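Local coordinates for protein ADP-ribosylglycohydrolase (Thermus thermophilus, PDB 2YZV) that is an all-alpha protein of the ADP-ribosylglycohydrolase family that holds two magnesium ions at neighbouring sites built from aspartates and threonines, at residues C64-R72 / L289-S297. Residues are numbered along the deposited sequence; the frame is centred on the assembly and turned at random.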
ATOM      1  N   CYS A  64      -1.280 -12.327  -0.608  1.00 14.49           N
ATOM      2  CA  CYS A  64      -1.824 -13.248   0.384  1.00 16.24           C
ATOM      3  C   CYS A  64      -3.178 -12.754   0.869  1.00 15.81           C
ATOM      4  O   CYS A  64      -4.139 -13.524   0.953  1.00 15.85           O
ATOM      5  CB  CYS A  64      -0.877 -13.366   1.578  1.00 17.63           C
ATOM      6  SG  CYS A  64       0.636 -14.266   1.220  1.00 23.15           S
ATOM      7  N   LEU A  65      -3.244 -11.466   1.196  1.00 14.71           N
ATOM      8  CA  LEU A  65      -4.483 -10.863   1.667  1.00 14.49           C
ATOM      9  C   LEU A  65      -5.550 -10.974   0.588  1.00 14.55           C
ATOM     10  O   LEU A  65      -6.700 -11.304   0.876  1.00 14.55           O
ATOM     11  CB  LEU A  65      -4.257  -9.392   2.032  1.00 15.03           C
ATOM     12  CG  LEU A  65      -5.477  -8.564   2.447  1.00 15.82           C
ATOM     13  CD1 LEU A  65      -6.147  -9.181   3.670  1.00 14.84           C
ATOM     14  CD2 LEU A  65      -5.039  -7.138   2.753  1.00 14.46           C
ATOM     15  N   ALA A  66      -5.161 -10.705  -0.657  1.00 13.80           N
ATOM     16  CA  ALA A  66      -6.085 -10.782  -1.781  1.00 13.69           C
ATOM     17  C   ALA A  66      -6.696 -12.179  -1.873  1.00 14.05           C
ATOM     18  O   ALA A  66      -7.913 -12.325  -1.985  1.00 15.60           O
ATOM     19  CB  ALA A  66      -5.357 -10.441  -3.086  1.00 13.08           C
ATOM     20  N   GLU A  67      -5.852 -13.204  -1.820  1.00 14.28           N
ATOM     21  CA  GLU A  67      -6.347 -14.572  -1.908  1.00 15.55           C
ATOM     22  C   GLU A  67      -7.226 -14.928  -0.716  1.00 16.36           C
ATOM     23  O   GLU A  67      -8.224 -15.631  -0.866  1.00 16.85           O
ATOM     24  CB  GLU A  67      -5.181 -15.557  -2.024  1.00 18.00           C
ATOM     25  CG  GLU A  67      -4.321 -15.327  -3.256  1.00 24.67           C
ATOM     26  CD  GLU A  67      -3.496 -16.541  -3.635  1.00 27.92           C
ATOM     27  OE1 GLU A  67      -2.787 -17.083  -2.761  1.00 30.29           O
ATOM     28  OE2 GLU A  67      -3.557 -16.950  -4.814  1.00 32.00           O
ATOM     29  N   SER A  68      -6.860 -14.442   0.465  1.00 14.16           N
ATOM     30  CA  SER A  68      -7.644 -14.715   1.666  1.00 15.36           C
ATOM     31  C   SER A  68      -9.054 -14.133   1.545  1.00 15.43           C
ATOM     32  O   SER A  68     -10.041 -14.800   1.866  1.00 15.30           O
ATOM     33  CB  SER A  68      -6.946 -14.128   2.896  1.00 15.36           C
ATOM     34  OG  SER A  68      -7.642 -14.456   4.091  1.00 15.96           O
ATOM     35  N   LEU A  69      -9.146 -12.890   1.079  1.00 14.98           N
ATOM     36  CA  LEU A  69     -10.436 -12.219   0.928  1.00 15.12           C
ATOM     37  C   LEU A  69     -11.341 -12.935  -0.069  1.00 17.65           C
ATOM     38  O   LEU A  69     -12.542 -13.086   0.162  1.00 17.66           O
ATOM     39  CB  LEU A  69     -10.225 -10.767   0.479  1.00 14.95           C
ATOM     40  CG  LEU A  69      -9.527  -9.855   1.492  1.00 14.49           C
ATOM     41  CD1 LEU A  69      -9.171  -8.523   0.843  1.00 14.77           C
ATOM     42  CD2 LEU A  69     -10.434  -9.642   2.690  1.00 14.90           C
ATOM     43  N   LEU A  70     -10.760 -13.376  -1.178  1.00 18.32           N
ATOM     44  CA  LEU A  70     -11.527 -14.063  -2.205  1.00 19.93           C
ATOM     45  C   LEU A  70     -11.981 -15.454  -1.784  1.00 22.48           C
ATOM     46  O   LEU A  70     -13.033 -15.920  -2.220  1.00 23.29           O
ATOM     47  CB  LEU A  70     -10.708 -14.161  -3.494  1.00 19.35           C
ATOM     48  CG  LEU A  70     -10.439 -12.836  -4.216  1.00 17.99           C
ATOM     49  CD1 LEU A  70      -9.464 -13.062  -5.362  1.00 20.16           C
ATOM     50  CD2 LEU A  70     -11.751 -12.250  -4.729  1.00 19.78           C
ATOM     51  N   GLN A  71     -11.201 -16.115  -0.935  1.00 24.19           N
ATOM     52  CA  GLN A  71     -11.554 -17.465  -0.505  1.00 26.39           C
ATOM     53  C   GLN A  71     -12.445 -17.541   0.733  1.00 27.48           C
ATOM     54  O   GLN A  71     -13.138 -18.538   0.935  1.00 27.18           O
ATOM     55  CB  GLN A  71     -10.291 -18.297  -0.263  1.00 28.73           C
ATOM     56  CG  GLN A  71     -10.556 -19.797  -0.210  1.00 33.85           C
ATOM     57  CD  GLN A  71      -9.331 -20.600   0.178  1.00 36.50           C
ATOM     58  OE1 GLN A  71      -8.876 -20.547   1.321  1.00 39.51           O
ATOM     59  NE2 GLN A  71      -8.785 -21.349  -0.775  1.00 38.44           N
ATOM     60  N   ARG A  72     -12.440 -16.505   1.567  1.00 26.16           N
ATOM     61  CA  ARG A  72     -13.276 -16.549   2.761  1.00 25.83           C
ATOM     62  C   ARG A  72     -13.638 -15.212   3.392  1.00 23.42           C
ATOM     63  O   ARG A  72     -13.744 -15.107   4.615  1.00 22.93           O
ATOM     64  CB  ARG A  72     -12.627 -17.456   3.806  1.00 29.09           C
ATOM     65  CG  ARG A  72     -11.167 -17.164   4.065  1.00 29.60           C
ATOM     66  CD  ARG A  72     -10.391 -18.462   4.203  1.00 34.41           C
ATOM     67  NE  ARG A  72     -10.922 -19.312   5.265  1.00 38.37           N
ATOM     68  CZ  ARG A  72     -10.451 -20.518   5.563  1.00 40.51           C
ATOM     69  NH1 ARG A  72      -9.435 -21.025   4.876  1.00 41.83           N
ATOM     70  NH2 ARG A  72     -10.998 -21.222   6.545  1.00 41.89           N
ATOM     71  N   LEU A 289      -6.707 -11.173  -9.942  1.00 14.38           N
ATOM     72  CA  LEU A 289      -7.114 -10.973  -8.554  1.00 14.23           C
ATOM     73  C   LEU A 289      -7.860  -9.654  -8.376  1.00 14.46           C
ATOM     74  O   LEU A 289      -8.895  -9.607  -7.708  1.00 14.59           O
ATOM     75  CB  LEU A 289      -5.893 -10.991  -7.620  1.00 14.95           C
ATOM     76  CG  LEU A 289      -5.190 -12.329  -7.380  1.00 15.38           C
ATOM     77  CD1 LEU A 289      -3.884 -12.099  -6.629  1.00 17.43           C
ATOM     78  CD2 LEU A 289      -6.108 -13.255  -6.590  1.00 17.56           C
ATOM     79  N   ALA A 290      -7.333  -8.585  -8.969  1.00 13.23           N
ATOM     80  CA  ALA A 290      -7.955  -7.268  -8.855  1.00 13.30           C
ATOM     81  C   ALA A 290      -9.383  -7.292  -9.384  1.00 14.46           C
ATOM     82  O   ALA A 290     -10.293  -6.744  -8.762  1.00 16.17           O
ATOM     83  CB  ALA A 290      -7.137  -6.227  -9.609  1.00 12.32           C
ATOM     84  N   LEU A 291      -9.576  -7.929 -10.535  1.00 15.37           N
ATOM     85  CA  LEU A 291     -10.906  -8.017 -11.124  1.00 18.27           C
ATOM     86  C   LEU A 291     -11.830  -8.866 -10.260  1.00 17.78           C
ATOM     87  O   LEU A 291     -13.003  -8.534 -10.086  1.00 18.86           O
ATOM     88  CB  LEU A 291     -10.822  -8.595 -12.541  1.00 20.77           C
ATOM     89  CG  LEU A 291     -10.242  -7.648 -13.596  1.00 24.62           C
ATOM     90  CD1 LEU A 291     -10.088  -8.377 -14.922  1.00 26.71           C
ATOM     91  CD2 LEU A 291     -11.158  -6.444 -13.754  1.00 27.06           C
ATOM     92  N   ALA A 292     -11.303  -9.955  -9.711  1.00 17.88           N
ATOM     93  CA  ALA A 292     -12.100 -10.831  -8.855  1.00 16.62           C
ATOM     94  C   ALA A 292     -12.547 -10.078  -7.602  1.00 17.47           C
ATOM     95  O   ALA A 292     -13.703 -10.168  -7.184  1.00 17.88           O
ATOM     96  CB  ALA A 292     -11.291 -12.064  -8.470  1.00 18.67           C
ATOM     97  N   LEU A 293     -11.627  -9.325  -7.008  1.00 15.45           N
ATOM     98  CA  LEU A 293     -11.944  -8.557  -5.811  1.00 13.95           C
ATOM     99  C   LEU A 293     -12.985  -7.481  -6.109  1.00 14.52           C
ATOM    100  O   LEU A 293     -13.893  -7.250  -5.311  1.00 14.20           O
ATOM    101  CB  LEU A 293     -10.670  -7.920  -5.243  1.00 14.41           C
ATOM    102  CG  LEU A 293      -9.632  -8.894  -4.674  1.00 13.57           C
ATOM    103  CD1 LEU A 293      -8.294  -8.181  -4.518  1.00 14.57           C
ATOM    104  CD2 LEU A 293     -10.107  -9.455  -3.341  1.00 14.63           C
ATOM    105  N   TYR A 294     -12.858  -6.829  -7.261  1.00 15.11           N
ATOM    106  CA  TYR A 294     -13.802  -5.789  -7.640  1.00 16.49           C
ATOM    107  C   TYR A 294     -15.203  -6.369  -7.839  1.00 18.73           C
ATOM    108  O   TYR A 294     -16.192  -5.797  -7.382  1.00 19.38           O
ATOM    109  CB  TYR A 294     -13.325  -5.085  -8.914  1.00 16.97           C
ATOM    110  CG  TYR A 294     -14.257  -4.008  -9.421  1.00 15.69           C
ATOM    111  CD1 TYR A 294     -14.843  -3.090  -8.545  1.00 17.85           C
ATOM    112  CD2 TYR A 294     -14.552  -3.903 -10.778  1.00 18.98           C
ATOM    113  CE1 TYR A 294     -15.703  -2.096  -9.012  1.00 18.43           C
ATOM    114  CE2 TYR A 294     -15.406  -2.910 -11.257  1.00 20.74           C
ATOM    115  CZ  TYR A 294     -15.979  -2.013 -10.369  1.00 19.87           C
ATOM    116  OH  TYR A 294     -16.833  -1.039 -10.838  1.00 22.97           O
ATOM    117  N   ARG A 295     -15.285  -7.513  -8.509  1.00 20.66           N
ATOM    118  CA  ARG A 295     -16.576  -8.156  -8.747  1.00 22.32           C
ATOM    119  C   ARG A 295     -17.203  -8.524  -7.408  1.00 22.21           C
ATOM    120  O   ARG A 295     -18.425  -8.522  -7.255  1.00 23.28           O
ATOM    121  CB  ARG A 295     -16.393  -9.417  -9.595  1.00 24.02           C
ATOM    122  CG  ARG A 295     -15.643  -9.177 -10.899  1.00 30.24           C
ATOM    123  CD  ARG A 295     -15.312 -10.486 -11.604  1.00 34.35           C
ATOM    124  NE  ARG A 295     -16.457 -11.035 -12.327  1.00 39.64           N
ATOM    125  CZ  ARG A 295     -16.961 -10.502 -13.437  1.00 42.12           C
ATOM    126  NH1 ARG A 295     -16.421  -9.406 -13.953  1.00 43.25           N
ATOM    127  NH2 ARG A 295     -18.005 -11.065 -14.032  1.00 43.38           N
ATOM    128  N   MET A 296     -16.351  -8.837  -6.440  1.00 22.61           N
ATOM    129  CA  MET A 296     -16.792  -9.206  -5.103  1.00 21.60           C
ATOM    130  C   MET A 296     -17.449  -8.016  -4.402  1.00 22.05           C
ATOM    131  O   MET A 296     -18.387  -8.183  -3.623  1.00 23.05           O
ATOM    132  CB  MET A 296     -15.591  -9.698  -4.290  1.00 22.87           C
ATOM    133  CG  MET A 296     -15.929 -10.276  -2.929  1.00 23.40           C
ATOM    134  SD  MET A 296     -14.454 -10.908  -2.093  1.00 23.04           S
ATOM    135  CE  MET A 296     -14.919 -10.709  -0.370  1.00 21.86           C
ATOM    136  N   SER A 297     -16.961  -6.813  -4.694  1.00 21.66           N
ATOM    137  CA  SER A 297     -17.496  -5.601  -4.081  1.00 22.26           C
ATOM    138  C   SER A 297     -18.851  -5.216  -4.658  1.00 25.39           C
ATOM    139  O   SER A 297     -19.605  -4.469  -4.035  1.00 23.00           O
ATOM    140  CB  SER A 297     -16.528  -4.429  -4.276  1.00 21.65           C
ATOM    141  OG  SER A 297     -16.563  -3.947  -5.611  1.00 21.94           O
TER
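Leu-70 pushes its branched end into a hole on the other helix formed by Leu-289, Ala-292, Leu-293 and Met-296, a knob-into-hole fit that makes the largest single contribution to this apolar contact. Its two methyls divide the work. CD1 meets CD2 of Leu-289 at 3.6 Å and the small CB of Ala-292 at 3.7 Å, while CD2 reaches the Ala-292 backbone and passes 4.0 Å from SD of Met-296. With CG anti to its carbonyl carbon (chi1 -68°), Leu-70 sends these methyls toward the partner although its CB starts out along the flank of the helix. Leu-293 answers from the second helix: the two leucine side chains cross at about a right angle, and Leu-293 CD2 lies 3.5 Å from CG of Leu-70.

One turn before Leu-70, the small Ala-66 lets the helices come close. Its methyl is met by CD1 of Leu-293 at 4.0 Å and, slightly farther off, by CD1 of Leu-289. Next to Leu-70 in sequence, Leu-69 adds its CB against CD2 of Leu-293. At the solvent-facing margin, Glu-67 lends only its aliphatic CG to Leu-289, which suits a residue whose carboxylate belongs in water.

Met-296 also touches backbone, at the far end of the contact. Its flexible, unbranched chain, extended beyond CG, brings CE within 3.4 Å of the carbonyl O of Leu-69, a van der Waals touch. No hydrogen bond links the segments.

Helix 4-26 touches Leu-293 through Phe-15, and helix 135-141 covers Leu-69 and Met-296 through Tyr-141. The axes of segments 64-72 and 289-297 approach to 10.1 Å, their directions 41° apart: an oblique helix-helix packing with a single knob-into-hole, Leu-70, joining helices 57-72 and 283-298, distant in sequence, within the all-helical ADP-ribosylglycohydrolase fold.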